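Local coordinates for protein haloacid dehalogenase-like hydrolase (Salmonella enterica subsp. enterica serovar Typhi, PDB 4EZE) that probably hydrolyses O-phosphoserine to serine and phosphate with magnesium, the last step of serine biosynthesis, as a member of the SerB family of HAD-like hydrolases, at residues R88-P102 / H298-L312. Sequence-based numbering, arbitrary orientation.
Sequences RELSLQWQFDFFIKP and HHQINYHGFELLLFL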
ATOM      1  N   ARG A  88      -9.126  -2.136  16.715  1.00 36.37           N
ATOM      2  CA  ARG A  88      -8.779  -1.040  15.834  1.00 47.91           C
ATOM      3  C   ARG A  88      -8.934   0.310  16.518  1.00 58.57           C
ATOM      4  O   ARG A  88      -8.020   1.117  16.499  1.00 47.36           O
ATOM      5  CB  ARG A  88      -9.643  -1.077  14.571  1.00 38.30           C
ATOM      6  CG  ARG A  88      -9.327   0.074  13.591  1.00 46.58           C
ATOM      7  CD  ARG A  88      -7.840   0.071  13.195  1.00 45.36           C
ATOM      8  NE  ARG A  88      -7.497  -1.096  12.365  1.00 44.03           N
ATOM      9  CZ  ARG A  88      -6.271  -1.620  12.212  1.00 51.84           C
ATOM     10  NH1 ARG A  88      -5.204  -1.121  12.856  1.00 36.18           N
ATOM     11  NH2 ARG A  88      -6.116  -2.675  11.409  1.00 39.77           N
ATOM     12  N   GLU A  89     -10.086   0.564  17.122  1.00 47.24           N
ATOM     13  CA  GLU A  89     -10.288   1.844  17.791  1.00 62.13           C
ATOM     14  C   GLU A  89      -9.230   2.055  18.876  1.00 40.28           C
ATOM     15  O   GLU A  89      -8.709   3.160  19.088  1.00 55.29           O
ATOM     16  CB  GLU A  89     -11.690   1.906  18.406  1.00 64.43           C
ATOM     17  CG  GLU A  89     -11.808   2.856  19.598  1.00 64.40           C
ATOM     18  CD  GLU A  89     -13.146   2.722  20.322  1.00117.78           C
ATOM     19  OE1 GLU A  89     -14.192   2.604  19.649  1.00 76.35           O
ATOM     20  OE2 GLU A  89     -13.164   2.735  21.571  1.00 73.40           O
ATOM     21  N   LEU A  90      -8.931   0.971  19.568  1.00 45.08           N
ATOM     22  CA  LEU A  90      -7.957   0.968  20.641  1.00 41.45           C
ATOM     23  C   LEU A  90      -6.564   1.228  20.112  1.00 44.72           C
ATOM     24  O   LEU A  90      -5.718   1.818  20.794  1.00 48.85           O
ATOM     25  CB  LEU A  90      -7.994  -0.393  21.313  1.00 51.89           C
ATOM     26  CG  LEU A  90      -7.313  -0.553  22.657  1.00 59.34           C
ATOM     27  CD1 LEU A  90      -7.833   0.496  23.624  1.00 86.60           C
ATOM     28  CD2 LEU A  90      -7.647  -1.938  23.169  1.00 52.32           C
ATOM     29  N   SER A  91      -6.312   0.768  18.896  1.00 49.25           N
ATOM     30  CA  SER A  91      -4.967   0.877  18.359  1.00 44.44           C
ATOM     31  C   SER A  91      -4.771   2.311  17.947  1.00 44.42           C
ATOM     32  O   SER A  91      -3.644   2.803  17.914  1.00 43.52           O
ATOM     33  CB  SER A  91      -4.787  -0.034  17.152  1.00 36.91           C
ATOM     34  OG  SER A  91      -5.445   0.489  16.000  1.00 42.00           O
ATOM     35  N   LEU A  92      -5.871   2.987  17.622  1.00 44.84           N
ATOM     36  CA  LEU A  92      -5.786   4.398  17.234  1.00 41.55           C
ATOM     37  C   LEU A  92      -5.671   5.292  18.473  1.00 41.10           C
ATOM     38  O   LEU A  92      -5.077   6.357  18.428  1.00 57.53           O
ATOM     39  CB  LEU A  92      -6.967   4.817  16.349  1.00 48.35           C
ATOM     40  CG  LEU A  92      -7.154   4.110  14.999  1.00 58.94           C
ATOM     41  CD1 LEU A  92      -8.238   4.843  14.218  1.00 57.27           C
ATOM     42  CD2 LEU A  92      -5.867   4.024  14.183  1.00 53.00           C
ATOM     43  N   GLN A  93      -6.188   4.835  19.602  1.00 49.00           N
ATOM     44  CA  GLN A  93      -6.132   5.663  20.801  1.00 50.26           C
ATOM     45  C   GLN A  93      -4.803   5.478  21.489  1.00 49.50           C
ATOM     46  O   GLN A  93      -4.224   6.430  22.009  1.00 58.31           O
ATOM     47  CB  GLN A  93      -7.277   5.310  21.762  1.00 47.11           C
ATOM     48  CG  GLN A  93      -8.021   6.507  22.307  1.00102.95           C
ATOM     49  CD  GLN A  93      -9.333   6.103  22.938  1.00121.95           C
ATOM     50  OE1 GLN A  93      -9.429   5.046  23.564  1.00 88.26           O
ATOM     51  NE2 GLN A  93     -10.353   6.936  22.769  1.00148.41           N
ATOM     52  N   TRP A  94      -4.301   4.248  21.517  1.00 52.10           N
ATOM     53  CA  TRP A  94      -2.973   4.056  22.097  1.00 40.91           C
ATOM     54  C   TRP A  94      -1.875   4.094  21.045  1.00 48.10           C
ATOM     55  O   TRP A  94      -0.701   3.926  21.380  1.00 44.11           O
ATOM     56  CB  TRP A  94      -2.853   2.710  22.834  1.00 44.39           C
ATOM     57  CG  TRP A  94      -3.916   2.439  23.823  1.00 79.07           C
ATOM     58  CD1 TRP A  94      -4.911   3.281  24.213  1.00 54.82           C
ATOM     59  CD2 TRP A  94      -4.073   1.239  24.591  1.00 59.61           C
ATOM     60  NE1 TRP A  94      -5.691   2.669  25.165  1.00 68.61           N
ATOM     61  CE2 TRP A  94      -5.190   1.418  25.419  1.00 77.41           C
ATOM     62  CE3 TRP A  94      -3.374   0.031  24.653  1.00 46.98           C
ATOM     63  CZ2 TRP A  94      -5.629   0.432  26.297  1.00 74.37           C
ATOM     64  CZ3 TRP A  94      -3.809  -0.945  25.529  1.00 63.14           C
ATOM     65  CH2 TRP A  94      -4.921  -0.739  26.339  1.00 64.41           C
ATOM     66  N   GLN A  95      -2.258   4.255  19.780  1.00 48.03           N
ATOM     67  CA  GLN A  95      -1.294   4.300  18.679  1.00 55.56           C
ATOM     68  C   GLN A  95      -0.395   3.088  18.613  1.00 57.27           C
ATOM     69  O   GLN A  95       0.793   3.189  18.864  1.00 40.43           O
ATOM     70  CB  GLN A  95      -0.472   5.591  18.733  1.00 41.50           C
ATOM     71  CG  GLN A  95      -1.373   6.796  18.420  1.00 43.59           C
ATOM     72  CD  GLN A  95      -0.675   8.134  18.285  1.00 71.09           C
ATOM     73  OE1 GLN A  95       0.501   8.309  18.643  1.00 49.05           O
ATOM     74  NE2 GLN A  95      -1.422   9.112  17.773  1.00 42.67           N
ATOM     75  N   PHE A  96      -0.952   1.929  18.274  1.00 43.03           N
ATOM     76  CA  PHE A  96      -0.089   0.817  17.941  1.00 39.44           C
ATOM     77  C   PHE A  96      -0.628   0.227  16.670  1.00 40.15           C
ATOM     78  O   PHE A  96      -1.773   0.486  16.282  1.00 54.76           O
ATOM     79  CB  PHE A  96      -0.024  -0.239  19.069  1.00 41.84           C
ATOM     80  CG  PHE A  96      -1.353  -0.800  19.429  1.00 40.09           C
ATOM     81  CD1 PHE A  96      -1.897  -1.855  18.702  1.00 30.70           C
ATOM     82  CD2 PHE A  96      -2.097  -0.239  20.457  1.00 50.36           C
ATOM     83  CE1 PHE A  96      -3.160  -2.364  19.007  1.00 46.86           C
ATOM     84  CE2 PHE A  96      -3.342  -0.745  20.780  1.00 35.72           C
ATOM     85  CZ  PHE A  96      -3.877  -1.809  20.058  1.00 35.69           C
ATOM     86  N   ASP A  97       0.209  -0.552  15.999  1.00 36.78           N
ATOM     87  CA  ASP A  97      -0.240  -1.290  14.840  1.00 33.52           C
ATOM     88  C   ASP A  97      -0.430  -2.725  15.262  1.00 33.67           C
ATOM     89  O   ASP A  97       0.162  -3.185  16.252  1.00 39.74           O
ATOM     90  CB  ASP A  97       0.804  -1.213  13.718  1.00 38.65           C
ATOM     91  CG  ASP A  97       0.701   0.071  12.925  1.00 47.33           C
ATOM     92  OD1 ASP A  97      -0.426   0.352  12.454  1.00 38.17           O
ATOM     93  OD2 ASP A  97       1.731   0.789  12.780  1.00 36.89           O
ATOM     94  N   PHE A  98      -1.226  -3.460  14.502  1.00 39.89           N
ATOM     95  CA  PHE A  98      -1.288  -4.884  14.768  1.00 37.89           C
ATOM     96  C   PHE A  98      -1.622  -5.591  13.482  1.00 50.94           C
ATOM     97  O   PHE A  98      -2.021  -4.951  12.498  1.00 37.15           O
ATOM     98  CB  PHE A  98      -2.362  -5.183  15.819  1.00 31.69           C
ATOM     99  CG  PHE A  98      -3.773  -4.859  15.358  1.00 48.81           C
ATOM    100  CD1 PHE A  98      -4.518  -5.787  14.666  1.00 38.82           C
ATOM    101  CD2 PHE A  98      -4.344  -3.625  15.627  1.00 41.66           C
ATOM    102  CE1 PHE A  98      -5.810  -5.504  14.268  1.00 49.91           C
ATOM    103  CE2 PHE A  98      -5.629  -3.334  15.220  1.00 33.87           C
ATOM    104  CZ  PHE A  98      -6.364  -4.267  14.548  1.00 38.73           C
ATOM    105  N   PHE A  99      -1.464  -6.910  13.497  1.00 46.63           N
ATOM    106  CA  PHE A  99      -1.923  -7.739  12.401  1.00 43.42           C
ATOM    107  C   PHE A  99      -2.576  -8.991  12.926  1.00 41.11           C
ATOM    108  O   PHE A  99      -2.060  -9.645  13.843  1.00 51.45           O
ATOM    109  CB  PHE A  99      -0.766  -8.124  11.502  1.00 49.17           C
ATOM    110  CG  PHE A  99      -0.333  -7.023  10.608  1.00 61.60           C
ATOM    111  CD1 PHE A  99      -1.124  -6.648   9.535  1.00 47.93           C
ATOM    112  CD2 PHE A  99       0.841  -6.332  10.856  1.00 59.54           C
ATOM    113  CE1 PHE A  99      -0.737  -5.617   8.701  1.00 87.59           C
ATOM    114  CE2 PHE A  99       1.231  -5.299  10.025  1.00 95.91           C
ATOM    115  CZ  PHE A  99       0.442  -4.945   8.946  1.00 76.91           C
ATOM    116  N   ILE A 100      -3.728  -9.306  12.359  1.00 45.99           N
ATOM    117  CA  ILE A 100      -4.332 -10.597  12.582  1.00 44.95           C
ATOM    118  C   ILE A 100      -3.772 -11.509  11.515  1.00 46.05           C
ATOM    119  O   ILE A 100      -4.026 -11.326  10.333  1.00 53.92           O
ATOM    120  CB  ILE A 100      -5.852 -10.534  12.486  1.00 56.23           C
ATOM    121  CG1 ILE A 100      -6.415  -9.794  13.702  1.00 47.48           C
ATOM    122  CG2 ILE A 100      -6.432 -11.939  12.427  1.00 52.26           C
ATOM    123  CD1 ILE A 100      -7.840  -9.334  13.476  1.00 45.33           C
ATOM    124  N   LYS A 101      -2.973 -12.477  11.936  1.00 54.02           N
ATOM    125  CA  LYS A 101      -2.324 -13.368  10.987  1.00 48.03           C
ATOM    126  C   LYS A 101      -3.334 -14.040  10.059  1.00 44.67           C
ATOM    127  O   LYS A 101      -4.269 -14.693  10.497  1.00 51.34           O
ATOM    128  CB  LYS A 101      -1.494 -14.401  11.724  1.00 48.58           C
ATOM    129  CG  LYS A 101      -0.759 -15.373  10.820  1.00 48.74           C
ATOM    130  CD  LYS A 101       0.156 -16.261  11.655  1.00 45.29           C
ATOM    131  CE  LYS A 101       0.816 -17.353  10.834  1.00 53.97           C
ATOM    132  NZ  LYS A 101       1.922 -17.984  11.610  1.00 62.03           N
ATOM    133  N   PRO A 102      -3.157 -13.853   8.750  1.00 53.83           N
ATOM    134  CA  PRO A 102      -4.053 -14.506   7.828  1.00 51.69           C
ATOM    135  C   PRO A 102      -3.873 -16.036   7.857  1.00 55.23           C
ATOM    136  O   PRO A 102      -2.791 -16.522   8.147  1.00 51.07           O
ATOM    137  CB  PRO A 102      -3.626 -13.936   6.469  1.00 55.87           C
ATOM    138  CG  PRO A 102      -2.806 -12.726   6.770  1.00 53.32           C
ATOM    139  CD  PRO A 102      -2.146 -13.027   8.072  1.00 42.43           C
ATOM    140  N   HIS A 298      -9.074  -3.848   6.675  1.00 41.64           N
ATOM    141  CA  HIS A 298      -8.817  -4.119   8.079  1.00 48.52           C
ATOM    142  C   HIS A 298      -7.384  -4.501   8.427  1.00 47.32           C
ATOM    143  O   HIS A 298      -6.993  -4.487   9.607  1.00 47.38           O
ATOM    144  CB  HIS A 298      -9.802  -5.181   8.556  1.00 50.59           C
ATOM    145  CG  HIS A 298     -11.226  -4.749   8.438  1.00 63.89           C
ATOM    146  ND1 HIS A 298     -12.281  -5.518   8.877  1.00 79.86           N
ATOM    147  CD2 HIS A 298     -11.766  -3.604   7.955  1.00 67.33           C
ATOM    148  CE1 HIS A 298     -13.413  -4.876   8.647  1.00 71.59           C
ATOM    149  NE2 HIS A 298     -13.128  -3.714   8.087  1.00 68.74           N
ATOM    150  N   HIS A 299      -6.593  -4.822   7.409  1.00 35.94           N
ATOM    151  CA  HIS A 299      -5.135  -4.867   7.597  1.00 38.40           C
ATOM    152  C   HIS A 299      -4.608  -3.453   7.343  1.00 41.32           C
ATOM    153  O   HIS A 299      -4.883  -2.875   6.295  1.00 42.09           O
ATOM    154  CB  HIS A 299      -4.500  -5.816   6.591  1.00 37.05           C
ATOM    155  CG  HIS A 299      -4.815  -7.261   6.824  1.00 51.03           C
ATOM    156  ND1 HIS A 299      -4.575  -7.889   8.031  1.00 55.39           N
ATOM    157  CD2 HIS A 299      -5.282  -8.221   5.987  1.00 47.69           C
ATOM    158  CE1 HIS A 299      -4.899  -9.168   7.932  1.00 43.28           C
ATOM    159  NE2 HIS A 299      -5.336  -9.397   6.705  1.00 45.50           N
ATOM    160  N   GLN A 300      -3.858  -2.890   8.287  1.00 43.80           N
ATOM    161  CA  GLN A 300      -3.398  -1.515   8.131  1.00 44.11           C
ATOM    162  C   GLN A 300      -2.020  -1.309   8.698  1.00 55.64           C
ATOM    163  O   GLN A 300      -1.619  -1.925   9.706  1.00 38.49           O
ATOM    164  CB  GLN A 300      -4.346  -0.529   8.843  1.00 51.18           C
ATOM    165  CG  GLN A 300      -5.818  -0.602   8.424  1.00 36.64           C
ATOM    166  CD  GLN A 300      -6.707   0.261   9.308  1.00 45.70           C
ATOM    167  OE1 GLN A 300      -6.208   1.007  10.151  1.00 41.96           O
ATOM    168  NE2 GLN A 300      -8.031   0.145   9.139  1.00 33.84           N
ATOM    169  N   ILE A 301      -1.295  -0.401   8.071  1.00 41.61           N
ATOM    170  CA  ILE A 301      -0.139   0.135   8.738  1.00 43.02           C
ATOM    171  C   ILE A 301      -0.356   1.619   8.966  1.00 41.07           C
ATOM    172  O   ILE A 301      -0.509   2.390   8.014  1.00 40.09           O
ATOM    173  CB  ILE A 301       1.143  -0.114   7.936  1.00 39.75           C
ATOM    174  CG1 ILE A 301       1.345  -1.611   7.761  1.00 41.75           C
ATOM    175  CG2 ILE A 301       2.339   0.461   8.685  1.00 39.14           C
ATOM    176  CD1 ILE A 301       2.378  -1.957   6.700  1.00 45.03           C
ATOM    177  N   ASN A 302      -0.353   2.018  10.231  1.00 35.58           N
ATOM    178  CA  ASN A 302      -0.658   3.394  10.573  1.00 36.92           C
ATOM    179  C   ASN A 302       0.470   4.121  11.247  1.00 39.24           C
ATOM    180  O   ASN A 302       0.557   5.329  11.115  1.00 36.43           O
ATOM    181  CB  ASN A 302      -1.911   3.461  11.469  1.00 40.75           C
ATOM    182  CG  ASN A 302      -3.134   2.960  10.751  1.00 52.91           C
ATOM    183  OD1 ASN A 302      -3.305   3.283   9.587  1.00 39.47           O
ATOM    184  ND2 ASN A 302      -3.981   2.152  11.423  1.00 37.00           N
ATOM    185  N   TYR A 303       1.326   3.409  11.981  1.00 45.56           N
ATOM    186  CA  TYR A 303       2.390   4.087  12.744  1.00 44.83           C
ATOM    187  C   TYR A 303       3.808   3.551  12.525  1.00 49.27           C
ATOM    188  O   TYR A 303       4.710   3.930  13.248  1.00 47.30           O
ATOM    189  CB  TYR A 303       2.095   4.053  14.258  1.00 36.65           C
ATOM    190  CG  TYR A 303       0.726   4.581  14.600  1.00 42.66           C
ATOM    191  CD1 TYR A 303       0.478   5.944  14.684  1.00 48.52           C
ATOM    192  CD2 TYR A 303      -0.321   3.706  14.835  1.00 30.86           C
ATOM    193  CE1 TYR A 303      -0.796   6.421  14.965  1.00 43.18           C
ATOM    194  CE2 TYR A 303      -1.577   4.158  15.129  1.00 39.55           C
ATOM    195  CZ  TYR A 303      -1.824   5.506  15.196  1.00 56.30           C
ATOM    196  OH  TYR A 303      -3.117   5.897  15.490  1.00 48.47           O
ATOM    197  N   HIS A 304       4.022   2.655  11.568  1.00 40.90           N
ATOM    198  CA  HIS A 304       5.375   2.155  11.323  1.00 45.13           C
ATOM    199  C   HIS A 304       5.573   2.109   9.833  1.00 58.40           C
ATOM    200  O   HIS A 304       4.813   2.734   9.113  1.00 37.38           O
ATOM    201  CB  HIS A 304       5.575   0.781  11.974  1.00 38.98           C
ATOM    202  CG  HIS A 304       5.542   0.830  13.474  1.00 38.92           C
ATOM    203  ND1 HIS A 304       4.366   0.784  14.196  1.00 47.04           N
ATOM    204  CD2 HIS A 304       6.540   0.952  14.385  1.00 37.76           C
ATOM    205  CE1 HIS A 304       4.643   0.871  15.488  1.00 33.70           C
ATOM    206  NE2 HIS A 304       5.955   0.960  15.629  1.00 54.33           N
ATOM    207  N   GLY A 305       6.579   1.390   9.353  1.00 33.85           N
ATOM    208  CA  GLY A 305       6.831   1.377   7.915  1.00 38.62           C
ATOM    209  C   GLY A 305       6.524   0.018   7.338  1.00 35.74           C
ATOM    210  O   GLY A 305       5.961  -0.838   8.015  1.00 43.82           O
ATOM    211  N   PHE A 306       6.901  -0.180   6.088  1.00 47.07           N
ATOM    212  CA  PHE A 306       6.611  -1.411   5.377  1.00 43.11           C
ATOM    213  C   PHE A 306       7.457  -2.599   5.892  1.00 38.40           C
ATOM    214  O   PHE A 306       7.269  -3.747   5.458  1.00 40.25           O
ATOM    215  CB  PHE A 306       6.861  -1.211   3.888  1.00 40.12           C
ATOM    216  CG  PHE A 306       5.727  -0.559   3.160  1.00 37.11           C
ATOM    217  CD1 PHE A 306       4.555  -1.244   2.920  1.00 39.36           C
ATOM    218  CD2 PHE A 306       5.844   0.728   2.694  1.00 44.42           C
ATOM    219  CE1 PHE A 306       3.504  -0.638   2.243  1.00 38.23           C
ATOM    220  CE2 PHE A 306       4.817   1.335   1.990  1.00 34.19           C
ATOM    221  CZ  PHE A 306       3.637   0.647   1.758  1.00 37.84           C
ATOM    222  N   GLU A 307       8.386  -2.351   6.804  1.00 37.60           N
ATOM    223  CA  GLU A 307       9.079  -3.491   7.417  1.00 34.54           C
ATOM    224  C   GLU A 307       8.020  -4.446   7.961  1.00 51.26           C
ATOM    225  O   GLU A 307       8.206  -5.671   7.925  1.00 61.71           O
ATOM    226  CB  GLU A 307      10.076  -3.057   8.493  1.00 41.34           C
ATOM    227  CG  GLU A 307       9.444  -2.512   9.779  1.00 38.79           C
ATOM    228  CD  GLU A 307       9.006  -1.066   9.646  1.00 47.20           C
ATOM    229  OE1 GLU A 307       9.084  -0.549   8.510  1.00 43.88           O
ATOM    230  OE2 GLU A 307       8.599  -0.445  10.674  1.00 48.70           O
ATOM    231  N   LEU A 308       6.890  -3.893   8.417  1.00 43.57           N
ATOM    232  CA  LEU A 308       5.815  -4.706   9.028  1.00 44.20           C
ATOM    233  C   LEU A 308       5.178  -5.749   8.097  1.00 38.65           C
ATOM    234  O   LEU A 308       4.541  -6.676   8.568  1.00 41.23           O
ATOM    235  CB  LEU A 308       4.701  -3.834   9.629  1.00 43.44           C
ATOM    236  CG  LEU A 308       4.966  -2.832  10.762  1.00 43.10           C
ATOM    237  CD1 LEU A 308       3.665  -2.492  11.469  1.00 35.82           C
ATOM    238  CD2 LEU A 308       5.956  -3.376  11.774  1.00 40.15           C
ATOM    239  N   LEU A 309       5.332  -5.617   6.780  1.00 46.15           N
ATOM    240  CA  LEU A 309       4.823  -6.679   5.904  1.00 35.22           C
ATOM    241  C   LEU A 309       5.432  -8.047   6.278  1.00 38.34           C
ATOM    242  O   LEU A 309       4.897  -9.109   5.946  1.00 40.40           O
ATOM    243  CB  LEU A 309       5.107  -6.370   4.446  1.00 34.35           C
ATOM    244  CG  LEU A 309       4.420  -5.142   3.867  1.00 44.08           C
ATOM    245  CD1 LEU A 309       4.920  -4.954   2.454  1.00 39.94           C
ATOM    246  CD2 LEU A 309       2.926  -5.367   3.843  1.00 42.63           C
ATOM    247  N   LEU A 310       6.555  -8.046   6.975  1.00 40.83           N
ATOM    248  CA  LEU A 310       7.056  -9.337   7.444  1.00 35.65           C
ATOM    249  C   LEU A 310       5.959 -10.210   8.056  1.00 59.27           C
ATOM    250  O   LEU A 310       5.878 -11.406   7.759  1.00 53.26           O
ATOM    251  CB  LEU A 310       8.166  -9.153   8.466  1.00 41.94           C
ATOM    252  CG  LEU A 310       8.892 -10.481   8.701  1.00 55.35           C
ATOM    253  CD1 LEU A 310       9.630 -10.866   7.437  1.00 46.36           C
ATOM    254  CD2 LEU A 310       9.850 -10.362   9.862  1.00 35.61           C
ATOM    255  N   PHE A 311       5.130  -9.620   8.923  1.00 47.40           N
ATOM    256  CA  PHE A 311       4.103 -10.393   9.655  1.00 46.73           C
ATOM    257  C   PHE A 311       3.085 -11.081   8.770  1.00 46.38           C
ATOM    258  O   PHE A 311       2.332 -11.935   9.216  1.00 49.67           O
ATOM    259  CB  PHE A 311       3.418  -9.536  10.723  1.00 37.33           C
ATOM    260  CG  PHE A 311       4.366  -9.092  11.779  1.00 41.30           C
ATOM    261  CD1 PHE A 311       4.970  -7.842  11.693  1.00 46.14           C
ATOM    262  CD2 PHE A 311       4.746  -9.963  12.793  1.00 36.05           C
ATOM    263  CE1 PHE A 311       5.893  -7.434  12.639  1.00 32.13           C
ATOM    264  CE2 PHE A 311       5.667  -9.566  13.753  1.00 42.18           C
ATOM    265  CZ  PHE A 311       6.244  -8.302  13.678  1.00 45.73           C
ATOM    266  N   LEU A 312       3.064 -10.715   7.504  1.00 43.21           N
ATOM    267  CA  LEU A 312       2.085 -11.295   6.640  1.00 43.85           C
ATOM    268  C   LEU A 312       2.739 -12.271   5.659  1.00 45.87           C
ATOM    269  O   LEU A 312       2.058 -12.828   4.814  1.00 48.44           O
ATOM    270  CB  LEU A 312       1.351 -10.203   5.870  1.00 44.53           C
ATOM    271  CG  LEU A 312       0.702  -9.086   6.688  1.00 46.78           C
ATOM    272  CD1 LEU A 312       0.408  -7.937   5.743  1.00 46.38           C
ATOM    273  CD2 LEU A 312      -0.572  -9.511   7.373  1.00 41.49           C
TER
HETATM  274  O   HOH W   1      -3.451   1.225  13.936  1.00 41.33           O
HETATM  275  O   HOH W   2      -2.273  -1.638  12.343  1.00 41.69           O
HETATM  276  O   HOH W   3      -3.932  -4.396  10.750  1.00 42.60           O
HETATM  277  O   HOH W   4      -4.705  -7.174  10.633  1.00 41.73           O
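Asp97 takes three direct hydrogen bonds from 302-304. Its OD1 accepts from Asn302 N at 2.8 Å and its OD2 from Tyr303 N at 2.8 Å, each on the syn side of its oxygen. His304 ND1 reaches OD2 from the anti side, 3.0 Å away at an N-H...O angle of 169°, with OD2 close to the imidazole plane. With CG beside the backbone N, the carboxylate faces these successive donors.

The Arg88 guanidinium has the rim of the Phe98 ring, at CE2, over one face and the Gln300 amide, through OE1, over the other, the amide nearly parallel at 12°. Arg88 NH2 gives His298 O a weak bond of 2.7 Å, while NE bonds to Tyr84. Asn302 ND2 donates to Gln300 OE1, fixing the rotation of the stacked amide.

Strands 97-100 and 299-301 run roughly antiparallel (155°), yet water joins their backbones: one molecule links Phe98 N to Gln300 O, another Phe98 O to Gln300 N, and both accept from Arg88.

Apolar contacts flank this polar centre. Leu312 lies over one face of Phe99, with CD2 3.6 Å from CD1 of that ring, whereas Leu308 CB and Ile301 CG1 meet its edge. At the far end Gln95 CB sits over the Tyr303 ring, 3.9 Å from its centroid, a CH-pi contact.

The antiparallel sheet that ends at 97-100 and the parallel HAD sheet that ends at 299-301 thus meet edge to edge through bridging water, charge and aromatic surface; the three direct donors probably favour an ionised Asp97.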